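PDB 1JQG: carboxypeptidase A, which probably acts as a zinc-dependent metallocarboxypeptidase that trims residues from the C-terminal ends of peptides, crystallised here together with its activation peptide. Local coordinates for residues A[329-334]-A[375-380]; A[309-314]-A[356-361]; A[320-325]-A[369-374]; A[159-164]-A[197-202]; A[173-178]-A[290-295]. All blocks are in the same frame, centred on the assembly; numbering follows the deposited sequence.

How the contacts relate
Four contacts pack a helix or helix end on the mixed central sheet; contact 3 joins a loop to helix 366-373 beside it. Contacts 1 and 2 meet on neighbouring strands, with T380 N 3.1 Å from L313 O in a probable hydrogen bond. Contact 3 abuts contact 1 and packs through A370 and A374 on I292 of contact 5. Contacts 4 and 5, centred about 16 Å apart, lie on the sheet's other half. Contact 2 is nearest the active site: the L359 side chain is about 8 Å from the zinc ion, which H181, E184 and H306 hold, and that of M311 about 4 Å from that of E382, the predicted proton donor/acceptor. Contacts 3 and 4 lie away from these sites.

Contact 1: A[329-334]-A[375-380]; sequences HLIGVQ and APFSYT
I331 of helix 325-340 reaches down to two aromatic side chains of strand 377-383, F377 and Y379, and meets each with a different part of itself. Its CG1 is anti to the carbonyl carbon (chi1 -64°), and the chain runs on extended, so that CD1 becomes the leading atom. This methyl lies over one face of the F377 ring, displaced toward the rim, 4.0 Å from the ring centroid and 25° off the normal: a CH-pi contact whose shortest approach is I331 CD1 to F377 CE2 at 3.7 Å.

Y379, two residues further along the strand and therefore on the same side of it, shares with F377 a chi1 of -55°. Both side chains stand up from the sheet toward the helix and cross I331 at about a right angle. The phenol end of Y379 arrives under the helix backbone, where OH is 3.5 Å from I331 CB. The same oxygen lies 3.9 Å from G332 N, at a helix position without a side chain.

Here a helix packs on one face of the mixed sheet of the zinc carboxypeptidase alpha/beta fold. A419 of helix 402-421 also packs on I331, while A420 of that helix touches F377. The contact holds no hydrogen bond, yet Y379 OH bonds to the backbone O of L328, which implies that this hydroxyl adds a polar tie between helix and strand to an otherwise apolar contact.

Contact 2: A[309-314]-A[356-361]; sequences GSMILY and FHVLYA
M311 enters this contact with a strained-looking first torsion, chi1 33°, well away from a staggered position, and from there its chain bends again at chi3 to bring SD against two side chains at once. The sulphur is 3.8 Å from V358 CG1 and 3.8 Å from L359 CD2, so a single atom bridges the last turn of helix 355-358 and the residue that breaks it. The M311 and V358 side chains run alongside in opposite senses.

L313, the next residue on this side of the strand, completes the patch. Its CD1 rests against the branch point of V358, at 3.9 Å from V358 CB, with V358 CG1 and CG2 both at 4.0 Å from the same methyl. Every touch is apolar, between largely buried strand residues and partly exposed ones beyond.

At the start of the strand S310 and M311 both face E382 in a G1 beta bulge, and the M311 side chain packs beside this predicted proton donor/acceptor. Strand 311-314 runs between strands 377-383 and 351-354 of the main sheet, with T380 and E382 touching L313. On the far side of the strand I312 packs on helix 325-340, and within the 356-361 segment Y360 stacks on H41 of helix 34-46, in the activation peptide.

Contact 3: A[320-325]-A[369-374]; sequences VLPSNA and YAMQAA
The methyl end of M371 is the whole of this contact on the side of helix 366-373: CE pushes into the turn that carries P322 and N324. The close part is this methyl between two neighbours, 4.1 Å from N324 CG, whose side chain comes to M371 from the opposite direction, and 4.2 Å from P322 CB in an apolar approach. With chi1 near 176° the M371 chain first leaves the helix opposite the backbone N, then bends at chi2 and again at chi3, both outside the usual staggered values, to carry the methyl across.

Around this point the two segments open to solvent, with L321 and S323 exposed on one and Q372 exposed on the helix. The interface is small, 93 Å² summed over both sides, and none of its three residues is fully buried.

P322 to A325 form a type I beta turn that leads directly into helix 325-340, N324 standing at its N-cap position, though its side chain makes no capping bond. L328 of that helix touches both P322 and M371, while F377 and S378 of strand 377-383 back N324 and M371 respectively. On its other flank, helix 366-373 leans through A370 on I292 of helix 283-294.

Contact 4: A[159-164]-A[197-202]; sequences LRISTT and KLVIDV
The last residues of strand 155-161 meet the closing turn of helix 187-200 through I161, L198 and V199, where this helix packs on one face of the mixed central sheet. I161 does the reaching. Its CG1 is anti to the carbonyl carbon (chi1 -54°) and the chain continues extended, so CD1 projects furthest from the strand and lodges against both helix residues: it is 3.8 Å from V199 CG2 and 4.2 Å from L198 CD1. The I161 and V199 side chains meet at a slant, and the contact is purely apolar.

The helix widens into a pi-type turn at 197-200, and both L198 and V199 meet the same methyl. Helix 187-200 is the connection between the parallel neighbours 173-178 and 212-216, a beta-alpha-beta crossover, and strand 155-161 lies antiparallel on the outer side of 212-216. The contact thus ties the crossover helix to a strand one further out in the sheet.

Just past I161 the chain leaves the sheet through an ST turn, in which S162 OG accepts from T164 N at 3.0 Å. That hydroxyl is also bonded to D212 and to the backbone N of F166. Where the helix ends, K197 NZ forms a salt bridge with D201 OD1 at 3.1 Å, approaching from above the carboxylate plane. L207 and I208 of the short helix 206-209 pack on L198, and V142 of edge strand 142-149 on V199.

Contact 5: A[173-178]-A[290-295]; sequences VVMMQS and DIIAEH
Three torsions near 180° stretch M175 almost straight out from its strand: CG stands anti to the backbone N (chi1 -164°), and both later bonds keep the chain extended, so SD and CE arrive at helix 283-294. On the helix, I291 has CG1 anti to its carbonyl carbon (chi1 -57°), which turns CG2 opposite the backbone N and toward the sheet. I291 CG2 lies alongside the thioether, 4.0 Å from M175 SD and equally 4.0 Å from M175 CE. I292 supplies a different atom, its CG1, which is 4.1 Å from M175 SD. Both isoleucines cross the methionine at about a right angle, and the sulphur lies against both.

The alternation of strand 173-178 decides which residues take part. V173 and M175 face helix 283-294, whereas M176 and S178 face the opposite way and pack on helix 187-200, so that this central strand is sandwiched between helices on its two faces, as in the alpha/beta fold of zinc carboxypeptidases. Strands 212-216 and 299-307 flank it, and I214, M299 and Y302 from them also pack on M175.

Toward the end of the helix the contact thins out. V173 CG1 stays 4.5 Å from H295 CB, a loose approach rather than a touch. H295 is the first residue to leave helical geometry; E294 CG lies over one face of its imidazole, 3.7 Å above the plane, and the ring of F166 meets it with the planes steeply inclined. I292 also bears on Y302 and on A374, beyond helix 366-373.

Contact 1: A[329-334]-A[375-380]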
# COMPACT_ATOMS: atom_id res chain seq x y z
N HIS A 329 -17.12 -2.35 -9.75
CA HIS A 329 -16.32 -2.08 -10.93
C HIS A 329 -16.64 -0.70 -11.52
O HIS A 329 -15.74 -0.00 -11.99
CB HIS A 329 -16.53 -3.19 -11.95
CG HIS A 329 -15.46 -3.24 -13.00
ND1 HIS A 329 -15.44 -2.36 -14.08
CD2 HIS A 329 -14.37 -4.02 -13.14
CE1 HIS A 329 -14.38 -2.63 -14.83
NE2 HIS A 329 -13.71 -3.63 -14.27
N LEU A 330 -17.90 -0.33 -11.53
CA LEU A 330 -18.38 0.94 -12.07
C LEU A 330 -17.73 2.12 -11.37
O LEU A 330 -17.22 3.07 -11.95
CB LEU A 330 -19.90 1.02 -11.93
CG LEU A 330 -20.64 2.22 -12.52
CD1 LEU A 330 -20.32 2.47 -13.99
CD2 LEU A 330 -22.16 2.02 -12.44
N ILE A 331 -17.70 2.08 -10.01
CA ILE A 331 -17.11 3.18 -9.25
C ILE A 331 -15.60 3.18 -9.42
O ILE A 331 -14.96 4.25 -9.49
CB ILE A 331 -17.48 3.11 -7.77
CG1 ILE A 331 -19.00 3.29 -7.61
CG2 ILE A 331 -16.79 4.12 -6.89
CD1 ILE A 331 -19.54 3.21 -6.21
N GLY A 332 -15.02 1.98 -9.54
CA GLY A 332 -13.62 1.84 -9.80
C GLY A 332 -13.18 2.48 -11.10
O GLY A 332 -12.12 3.10 -11.17
N VAL A 333 -13.99 2.30 -12.15
CA VAL A 333 -13.76 2.89 -13.46
C VAL A 333 -13.89 4.42 -13.41
O VAL A 333 -13.11 5.12 -14.06
CB VAL A 333 -14.74 2.35 -14.52
CG1 VAL A 333 -14.58 3.00 -15.89
CG2 VAL A 333 -14.51 0.85 -14.64
N GLN A 334 -14.80 4.90 -12.59
CA GLN A 334 -15.00 6.34 -12.44
C GLN A 334 -13.78 6.96 -11.77
O GLN A 334 -13.36 8.07 -12.14
CB GLN A 334 -16.29 6.69 -11.67
CG GLN A 334 -17.56 6.33 -12.42
CD GLN A 334 -18.82 6.53 -11.61
OE1 GLN A 334 -18.83 7.31 -10.64
NE2 GLN A 334 -19.90 5.85 -11.96
N ALA A 375 -17.65 -1.95 4.94
CA ALA A 375 -17.89 -1.12 3.75
C ALA A 375 -18.48 -1.96 2.64
O ALA A 375 -17.93 -2.99 2.20
CB ALA A 375 -16.59 -0.46 3.36
N PRO A 376 -19.53 -1.45 1.99
CA PRO A 376 -20.12 -2.04 0.81
C PRO A 376 -19.21 -1.89 -0.39
O PRO A 376 -19.34 -2.53 -1.42
CB PRO A 376 -21.44 -1.29 0.63
CG PRO A 376 -21.69 -0.60 1.92
CD PRO A 376 -20.31 -0.28 2.46
N PHE A 377 -18.32 -0.90 -0.32
CA PHE A 377 -17.35 -0.58 -1.36
C PHE A 377 -15.96 -0.54 -0.74
O PHE A 377 -15.72 0.23 0.20
CB PHE A 377 -17.69 0.76 -2.01
CG PHE A 377 -19.09 0.82 -2.56
CD1 PHE A 377 -20.10 1.42 -1.82
CD2 PHE A 377 -19.42 0.25 -3.76
CE1 PHE A 377 -21.40 1.48 -2.29
CE2 PHE A 377 -20.72 0.29 -4.25
CZ PHE A 377 -21.70 0.92 -3.52
N SER A 378 -15.05 -1.37 -1.22
CA SER A 378 -13.71 -1.45 -0.65
C SER A 378 -12.71 -1.81 -1.74
O SER A 378 -12.75 -2.73 -2.53
CB SER A 378 -13.69 -2.46 0.50
OG SER A 378 -12.45 -2.57 1.14
N TYR A 379 -11.69 -0.98 -1.89
CA TYR A 379 -10.65 -1.17 -2.89
C TYR A 379 -9.25 -1.20 -2.26
O TYR A 379 -8.96 -0.61 -1.20
CB TYR A 379 -10.76 -0.06 -3.96
CG TYR A 379 -12.15 0.03 -4.60
CD1 TYR A 379 -13.09 0.90 -4.02
CD2 TYR A 379 -12.52 -0.71 -5.70
CE1 TYR A 379 -14.35 0.99 -4.54
CE2 TYR A 379 -13.79 -0.56 -6.25
CZ TYR A 379 -14.71 0.27 -5.66
OH TYR A 379 -15.98 0.41 -6.12
N THR A 380 -8.33 -1.77 -3.00
CA THR A 380 -6.90 -1.74 -2.72
C THR A 380 -6.22 -1.00 -3.88
O THR A 380 -6.27 -1.49 -5.00
CB THR A 380 -6.35 -3.14 -2.52
OG1 THR A 380 -4.92 -3.04 -2.79
CG2 THR A 380 -6.90 -4.19 -3.48

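Contact 2: A[309-314]-A[356-361]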
# COMPACT_ATOMS: atom_id res chain seq x y z
N GLY A 309 1.72 -0.63 -9.39
CA GLY A 309 0.94 -1.26 -10.41
C GLY A 309 0.00 -0.44 -11.30
O GLY A 309 -0.44 -0.84 -12.40
N SER A 310 -0.50 0.69 -10.79
CA SER A 310 -1.43 1.55 -11.50
C SER A 310 -2.74 0.79 -11.74
O SER A 310 -3.29 0.66 -12.85
CB SER A 310 -0.88 2.10 -12.80
OG SER A 310 0.29 2.86 -12.58
N MET A 311 -3.32 0.30 -10.66
CA MET A 311 -4.55 -0.45 -10.71
C MET A 311 -5.40 -0.26 -9.47
O MET A 311 -4.92 0.13 -8.42
CB MET A 311 -4.34 -1.97 -10.86
CG MET A 311 -3.10 -2.52 -10.21
SD MET A 311 -2.55 -4.17 -10.67
CE MET A 311 -1.44 -3.95 -12.01
N ILE A 312 -6.71 -0.38 -9.65
CA ILE A 312 -7.67 -0.36 -8.54
C ILE A 312 -8.36 -1.71 -8.47
O ILE A 312 -9.00 -2.01 -9.48
CB ILE A 312 -8.72 0.75 -8.78
CG1 ILE A 312 -8.06 2.14 -8.76
CG2 ILE A 312 -9.88 0.81 -7.82
CD1 ILE A 312 -8.93 3.23 -9.32
N LEU A 313 -8.08 -2.50 -7.42
CA LEU A 313 -8.63 -3.87 -7.33
C LEU A 313 -9.68 -3.98 -6.22
O LEU A 313 -9.76 -3.14 -5.32
CB LEU A 313 -7.53 -4.90 -6.99
CG LEU A 313 -6.32 -4.91 -7.94
CD1 LEU A 313 -6.70 -4.84 -9.42
CD2 LEU A 313 -5.36 -3.75 -7.70
N TYR A 314 -10.44 -5.03 -6.33
CA TYR A 314 -11.51 -5.36 -5.38
C TYR A 314 -11.84 -6.83 -5.52
O TYR A 314 -11.16 -7.58 -6.22
CB TYR A 314 -12.78 -4.54 -5.73
CG TYR A 314 -13.32 -4.86 -7.15
CD1 TYR A 314 -14.12 -5.99 -7.36
CD2 TYR A 314 -13.02 -4.01 -8.23
CE1 TYR A 314 -14.60 -6.29 -8.65
CE2 TYR A 314 -13.50 -4.31 -9.52
CZ TYR A 314 -14.29 -5.45 -9.73
OH TYR A 314 -14.74 -5.76 -10.97
N PHE A 356 -7.94 -11.48 -7.81
CA PHE A 356 -7.55 -12.77 -8.32
C PHE A 356 -7.35 -12.73 -9.83
O PHE A 356 -6.44 -13.39 -10.31
CB PHE A 356 -8.62 -13.82 -7.97
CG PHE A 356 -8.33 -15.21 -8.44
CD1 PHE A 356 -7.61 -16.10 -7.67
CD2 PHE A 356 -8.81 -15.65 -9.67
CE1 PHE A 356 -7.36 -17.39 -8.11
CE2 PHE A 356 -8.55 -16.93 -10.14
CZ PHE A 356 -7.81 -17.79 -9.36
N HIS A 357 -8.23 -12.04 -10.55
CA HIS A 357 -8.24 -11.98 -11.98
C HIS A 357 -7.08 -11.19 -12.54
O HIS A 357 -6.48 -11.63 -13.52
CB HIS A 357 -9.55 -11.38 -12.52
CG HIS A 357 -10.76 -12.24 -12.29
ND1 HIS A 357 -10.67 -13.63 -12.16
CD2 HIS A 357 -12.07 -11.94 -12.20
CE1 HIS A 357 -11.87 -14.13 -11.98
NE2 HIS A 357 -12.74 -13.12 -11.99
N VAL A 358 -6.79 -10.04 -11.94
CA VAL A 358 -5.70 -9.17 -12.42
C VAL A 358 -4.34 -9.65 -11.96
O VAL A 358 -3.39 -9.76 -12.74
CB VAL A 358 -5.93 -7.72 -11.96
CG1 VAL A 358 -4.81 -6.76 -12.34
CG2 VAL A 358 -7.27 -7.24 -12.54
N LEU A 359 -4.16 -9.89 -10.67
CA LEU A 359 -2.86 -10.31 -10.14
C LEU A 359 -2.82 -11.81 -9.92
O LEU A 359 -2.59 -12.57 -10.88
CB LEU A 359 -2.49 -9.57 -8.84
CG LEU A 359 -2.40 -8.04 -8.96
CD1 LEU A 359 -2.17 -7.38 -7.60
CD2 LEU A 359 -1.28 -7.71 -9.94
N TYR A 360 -2.96 -12.26 -8.68
CA TYR A 360 -2.88 -13.69 -8.35
C TYR A 360 -3.64 -13.96 -7.05
O TYR A 360 -4.01 -13.05 -6.29
CB TYR A 360 -1.43 -14.13 -8.17
CG TYR A 360 -1.19 -15.61 -8.42
CD1 TYR A 360 -0.97 -16.11 -9.69
CD2 TYR A 360 -1.19 -16.54 -7.38
CE1 TYR A 360 -0.76 -17.45 -9.93
CE2 TYR A 360 -0.99 -17.90 -7.61
CZ TYR A 360 -0.77 -18.35 -8.89
OH TYR A 360 -0.56 -19.68 -9.17
N ALA A 361 -3.89 -15.24 -6.77
CA ALA A 361 -4.64 -15.60 -5.57
C ALA A 361 -3.98 -15.03 -4.32
O ALA A 361 -2.79 -15.16 -4.11
CB ALA A 361 -4.87 -17.11 -5.51

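Contact 3: A[320-325]-A[369-374]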
# COMPACT_ATOMS: atom_id res chain seq x y z
N VAL A 320 -13.84 -15.33 -6.04
CA VAL A 320 -15.27 -15.22 -5.91
C VAL A 320 -15.65 -13.74 -5.83
O VAL A 320 -15.01 -12.97 -5.10
CB VAL A 320 -15.79 -15.92 -4.63
CG1 VAL A 320 -17.29 -15.70 -4.57
CG2 VAL A 320 -15.47 -17.39 -4.61
N LEU A 321 -16.66 -13.36 -6.58
CA LEU A 321 -17.12 -11.99 -6.67
C LEU A 321 -18.25 -11.72 -5.70
O LEU A 321 -19.09 -12.57 -5.43
CB LEU A 321 -17.57 -11.66 -8.10
CG LEU A 321 -16.50 -11.73 -9.20
CD1 LEU A 321 -17.16 -11.39 -10.53
CD2 LEU A 321 -15.35 -10.79 -8.89
N PRO A 322 -18.31 -10.51 -5.14
CA PRO A 322 -19.37 -10.13 -4.21
C PRO A 322 -20.66 -9.80 -4.93
O PRO A 322 -20.63 -9.53 -6.14
CB PRO A 322 -18.79 -8.89 -3.53
CG PRO A 322 -17.78 -8.31 -4.43
CD PRO A 322 -17.29 -9.45 -5.28
N SER A 323 -21.75 -9.66 -4.18
CA SER A 323 -23.07 -9.39 -4.77
C SER A 323 -23.09 -8.12 -5.58
O SER A 323 -23.74 -8.05 -6.61
CB SER A 323 -24.12 -9.33 -3.64
OG SER A 323 -23.88 -10.48 -2.81
N ASN A 324 -22.46 -7.05 -5.12
CA ASN A 324 -22.45 -5.76 -5.79
C ASN A 324 -21.24 -5.57 -6.70
O ASN A 324 -20.70 -4.47 -6.82
CB ASN A 324 -22.54 -4.65 -4.74
CG ASN A 324 -21.32 -4.59 -3.82
OD1 ASN A 324 -20.96 -3.53 -3.29
ND2 ASN A 324 -20.64 -5.71 -3.61
N ALA A 325 -20.81 -6.63 -7.38
CA ALA A 325 -19.65 -6.61 -8.23
C ALA A 325 -19.76 -5.54 -9.29
O ALA A 325 -18.83 -4.77 -9.60
CB ALA A 325 -19.41 -7.98 -8.88
N TYR A 369 -11.37 -7.87 4.09
CA TYR A 369 -11.94 -7.97 5.40
C TYR A 369 -12.93 -6.83 5.67
O TYR A 369 -14.04 -7.11 6.14
CB TYR A 369 -10.88 -8.04 6.51
CG TYR A 369 -11.46 -7.98 7.92
CD1 TYR A 369 -11.91 -9.12 8.57
CD2 TYR A 369 -11.59 -6.79 8.62
CE1 TYR A 369 -12.44 -9.11 9.84
CE2 TYR A 369 -12.11 -6.71 9.88
CZ TYR A 369 -12.54 -7.88 10.49
OH TYR A 369 -13.06 -7.81 11.75
N ALA A 370 -12.54 -5.63 5.32
CA ALA A 370 -13.35 -4.44 5.46
C ALA A 370 -14.66 -4.54 4.70
O ALA A 370 -15.69 -4.13 5.23
CB ALA A 370 -12.60 -3.24 4.84
N MET A 371 -14.59 -5.12 3.51
CA MET A 371 -15.75 -5.46 2.69
C MET A 371 -16.68 -6.46 3.38
O MET A 371 -17.89 -6.33 3.31
CB MET A 371 -15.29 -6.02 1.35
CG MET A 371 -16.45 -6.48 0.48
SD MET A 371 -16.54 -5.55 -1.06
CE MET A 371 -18.36 -5.51 -1.12
N GLN A 372 -16.11 -7.43 4.06
CA GLN A 372 -16.86 -8.48 4.74
C GLN A 372 -17.48 -8.01 6.04
O GLN A 372 -18.55 -8.44 6.50
CB GLN A 372 -15.94 -9.67 5.03
CG GLN A 372 -16.54 -10.77 5.85
CD GLN A 372 -15.53 -11.75 6.41
OE1 GLN A 372 -14.66 -11.41 7.20
NE2 GLN A 372 -15.62 -13.03 6.04
N ALA A 373 -16.80 -7.10 6.75
CA ALA A 373 -17.36 -6.63 8.02
C ALA A 373 -17.92 -5.21 8.04
O ALA A 373 -18.45 -4.91 9.10
CB ALA A 373 -16.29 -6.80 9.08
N ALA A 374 -17.86 -4.43 6.95
CA ALA A 374 -18.27 -3.03 7.03
C ALA A 374 -18.63 -2.40 5.71
O ALA A 374 -19.79 -2.19 5.46
CB ALA A 374 -17.17 -2.19 7.71

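Contact 4: A[159-164]-A[197-202]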
# COMPACT_ATOMS: atom_id res chain seq x y z
N LEU A 159 -6.20 10.08 12.15
CA LEU A 159 -7.04 11.24 12.26
C LEU A 159 -8.52 10.90 12.09
O LEU A 159 -8.90 10.12 11.25
CB LEU A 159 -6.52 12.27 11.24
CG LEU A 159 -5.24 13.02 11.56
CD1 LEU A 159 -5.06 14.18 10.58
CD2 LEU A 159 -5.20 13.58 12.97
N ARG A 160 -9.39 11.68 12.72
CA ARG A 160 -10.83 11.63 12.52
C ARG A 160 -11.28 13.02 12.10
O ARG A 160 -11.36 13.90 12.95
CB ARG A 160 -11.54 11.21 13.80
CG ARG A 160 -11.46 9.71 14.08
CD ARG A 160 -12.51 9.32 15.12
NE ARG A 160 -12.24 9.89 16.42
CZ ARG A 160 -12.99 9.85 17.49
NH1 ARG A 160 -14.15 9.21 17.46
NH2 ARG A 160 -12.59 10.46 18.60
N ILE A 161 -11.42 13.25 10.82
CA ILE A 161 -11.81 14.55 10.28
C ILE A 161 -13.34 14.64 10.14
O ILE A 161 -14.00 13.80 9.51
CB ILE A 161 -11.14 14.79 8.90
CG1 ILE A 161 -9.63 14.61 9.04
CG2 ILE A 161 -11.57 16.15 8.38
CD1 ILE A 161 -8.72 14.65 7.85
N SER A 162 -13.93 15.61 10.80
CA SER A 162 -15.37 15.82 10.83
C SER A 162 -15.77 17.20 11.34
O SER A 162 -15.33 17.72 12.37
CB SER A 162 -16.04 14.74 11.69
OG SER A 162 -17.44 15.01 11.79
N THR A 163 -16.79 17.77 10.76
CA THR A 163 -17.36 19.05 11.17
C THR A 163 -18.43 18.83 12.24
O THR A 163 -18.86 19.71 13.00
CB THR A 163 -18.02 19.82 10.01
OG1 THR A 163 -19.01 18.93 9.49
CG2 THR A 163 -17.07 20.22 8.90
N THR A 164 -18.90 17.60 12.35
CA THR A 164 -19.89 17.24 13.37
C THR A 164 -19.31 16.32 14.44
O THR A 164 -20.00 15.64 15.20
CB THR A 164 -21.09 16.52 12.73
OG1 THR A 164 -20.54 15.48 11.89
CG2 THR A 164 -21.91 17.53 11.95
N LYS A 197 -6.01 18.63 1.73
CA LYS A 197 -7.21 19.19 1.09
C LYS A 197 -8.45 19.18 1.98
O LYS A 197 -9.35 19.98 1.77
CB LYS A 197 -7.57 18.47 -0.21
CG LYS A 197 -6.57 18.78 -1.34
CD LYS A 197 -6.83 20.24 -1.70
CE LYS A 197 -5.85 20.75 -2.74
NZ LYS A 197 -6.33 22.13 -3.11
N LEU A 198 -8.51 18.30 2.99
CA LEU A 198 -9.63 18.28 3.91
C LEU A 198 -9.45 19.19 5.11
O LEU A 198 -10.41 19.49 5.82
CB LEU A 198 -9.90 16.84 4.36
CG LEU A 198 -10.32 15.83 3.32
CD1 LEU A 198 -10.34 14.43 3.93
CD2 LEU A 198 -11.70 16.12 2.73
N VAL A 199 -8.23 19.60 5.40
CA VAL A 199 -7.94 20.42 6.58
C VAL A 199 -7.27 21.73 6.22
O VAL A 199 -7.80 22.73 6.69
CB VAL A 199 -7.05 19.65 7.58
CG1 VAL A 199 -6.78 20.38 8.88
CG2 VAL A 199 -7.63 18.27 7.90
N ILE A 200 -6.11 21.72 5.58
CA ILE A 200 -5.29 22.87 5.32
C ILE A 200 -5.83 23.77 4.22
O ILE A 200 -6.01 24.97 4.41
CB ILE A 200 -3.84 22.49 4.93
CG1 ILE A 200 -3.22 21.57 6.00
CG2 ILE A 200 -2.98 23.74 4.72
CD1 ILE A 200 -3.12 22.15 7.37
N ASP A 201 -6.07 23.22 3.04
CA ASP A 201 -6.54 23.93 1.89
C ASP A 201 -7.87 23.39 1.41
O ASP A 201 -7.87 22.54 0.52
CB ASP A 201 -5.52 23.85 0.74
CG ASP A 201 -5.83 24.83 -0.37
OD1 ASP A 201 -5.31 24.52 -1.45
OD2 ASP A 201 -6.55 25.83 -0.14
N VAL A 202 -8.95 23.71 2.11
CA VAL A 202 -10.28 23.20 1.80
C VAL A 202 -10.91 23.97 0.64
O VAL A 202 -11.53 25.04 0.81
CB VAL A 202 -11.21 23.31 3.03
CG1 VAL A 202 -12.53 22.60 2.74
CG2 VAL A 202 -10.53 22.74 4.27

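Contact 5: A[173-178]-A[290-295]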
# COMPACT_ATOMS: atom_id res chain seq x y z
N VAL A 173 -19.04 7.33 6.49
CA VAL A 173 -17.61 7.32 6.80
C VAL A 173 -16.74 6.72 5.68
O VAL A 173 -17.05 5.69 5.05
CB VAL A 173 -17.38 6.49 8.07
CG1 VAL A 173 -15.92 6.37 8.48
CG2 VAL A 173 -18.14 7.11 9.23
N VAL A 174 -15.67 7.39 5.36
CA VAL A 174 -14.68 6.97 4.38
C VAL A 174 -13.33 6.72 5.07
O VAL A 174 -12.75 7.64 5.65
CB VAL A 174 -14.52 8.04 3.27
CG1 VAL A 174 -13.39 7.66 2.32
CG2 VAL A 174 -15.84 8.23 2.56
N MET A 175 -12.90 5.46 5.10
CA MET A 175 -11.63 5.15 5.76
C MET A 175 -10.54 5.10 4.69
O MET A 175 -10.73 4.55 3.61
CB MET A 175 -11.70 3.86 6.59
CG MET A 175 -10.55 3.74 7.57
SD MET A 175 -10.61 2.30 8.58
CE MET A 175 -8.88 2.09 8.98
N MET A 176 -9.36 5.57 5.06
CA MET A 176 -8.20 5.52 4.15
C MET A 176 -6.92 5.20 4.91
O MET A 176 -6.75 5.61 6.07
CB MET A 176 -8.16 6.89 3.51
CG MET A 176 -7.06 7.16 2.53
SD MET A 176 -6.97 8.96 2.31
CE MET A 176 -8.68 9.34 2.07
N GLN A 177 -6.07 4.37 4.34
CA GLN A 177 -4.82 4.00 5.00
C GLN A 177 -3.67 3.77 4.03
O GLN A 177 -3.87 3.43 2.90
CB GLN A 177 -4.93 2.73 5.85
CG GLN A 177 -5.39 1.50 5.07
CD GLN A 177 -5.51 0.27 5.93
OE1 GLN A 177 -6.22 0.35 6.93
NE2 GLN A 177 -4.82 -0.82 5.56
N SER A 178 -2.45 3.88 4.51
CA SER A 178 -1.27 3.69 3.72
C SER A 178 -0.11 3.13 4.55
O SER A 178 -0.23 3.04 5.75
CB SER A 178 -0.84 5.00 3.00
OG SER A 178 -0.46 6.03 3.89
N ASP A 290 -10.10 -3.02 14.98
CA ASP A 290 -10.84 -2.28 15.98
C ASP A 290 -11.42 -0.97 15.47
O ASP A 290 -12.56 -0.58 15.78
CB ASP A 290 -9.95 -2.03 17.19
CG ASP A 290 -9.50 -3.29 17.89
OD1 ASP A 290 -10.13 -4.36 17.78
OD2 ASP A 290 -8.49 -3.28 18.61
N ILE A 291 -10.70 -0.26 14.63
CA ILE A 291 -11.20 0.95 13.98
C ILE A 291 -12.38 0.64 13.03
O ILE A 291 -13.38 1.34 13.10
CB ILE A 291 -10.11 1.65 13.14
CG1 ILE A 291 -8.91 2.00 14.03
CG2 ILE A 291 -10.70 2.87 12.51
CD1 ILE A 291 -7.71 2.60 13.34
N ILE A 292 -12.27 -0.44 12.26
CA ILE A 292 -13.30 -0.82 11.32
C ILE A 292 -14.57 -1.17 12.08
O ILE A 292 -15.66 -0.82 11.62
CB ILE A 292 -12.87 -1.97 10.40
CG1 ILE A 292 -11.76 -1.53 9.43
CG2 ILE A 292 -14.05 -2.57 9.66
CD1 ILE A 292 -11.16 -2.71 8.64
N ALA A 293 -14.42 -1.90 13.19
CA ALA A 293 -15.52 -2.42 13.97
C ALA A 293 -16.32 -1.31 14.61
O ALA A 293 -17.55 -1.25 14.47
CB ALA A 293 -15.02 -3.28 15.15
N GLU A 294 -15.59 -0.36 15.18
CA GLU A 294 -16.24 0.83 15.79
C GLU A 294 -17.12 1.59 14.80
O GLU A 294 -18.07 2.28 15.20
CB GLU A 294 -15.18 1.74 16.38
CG GLU A 294 -15.68 2.92 17.18
CD GLU A 294 -14.57 3.74 17.82
OE1 GLU A 294 -13.56 3.21 18.33
OE2 GLU A 294 -14.65 4.99 17.82
N HIS A 295 -16.73 1.68 13.53
CA HIS A 295 -17.47 2.47 12.56
C HIS A 295 -18.15 1.66 11.47
O HIS A 295 -18.50 2.21 10.42
CB HIS A 295 -16.52 3.53 11.95
CG HIS A 295 -15.82 4.34 13.00
ND1 HIS A 295 -16.38 5.43 13.61
CD2 HIS A 295 -14.58 4.16 13.56
CE1 HIS A 295 -15.53 5.92 14.52
NE2 HIS A 295 -14.44 5.16 14.49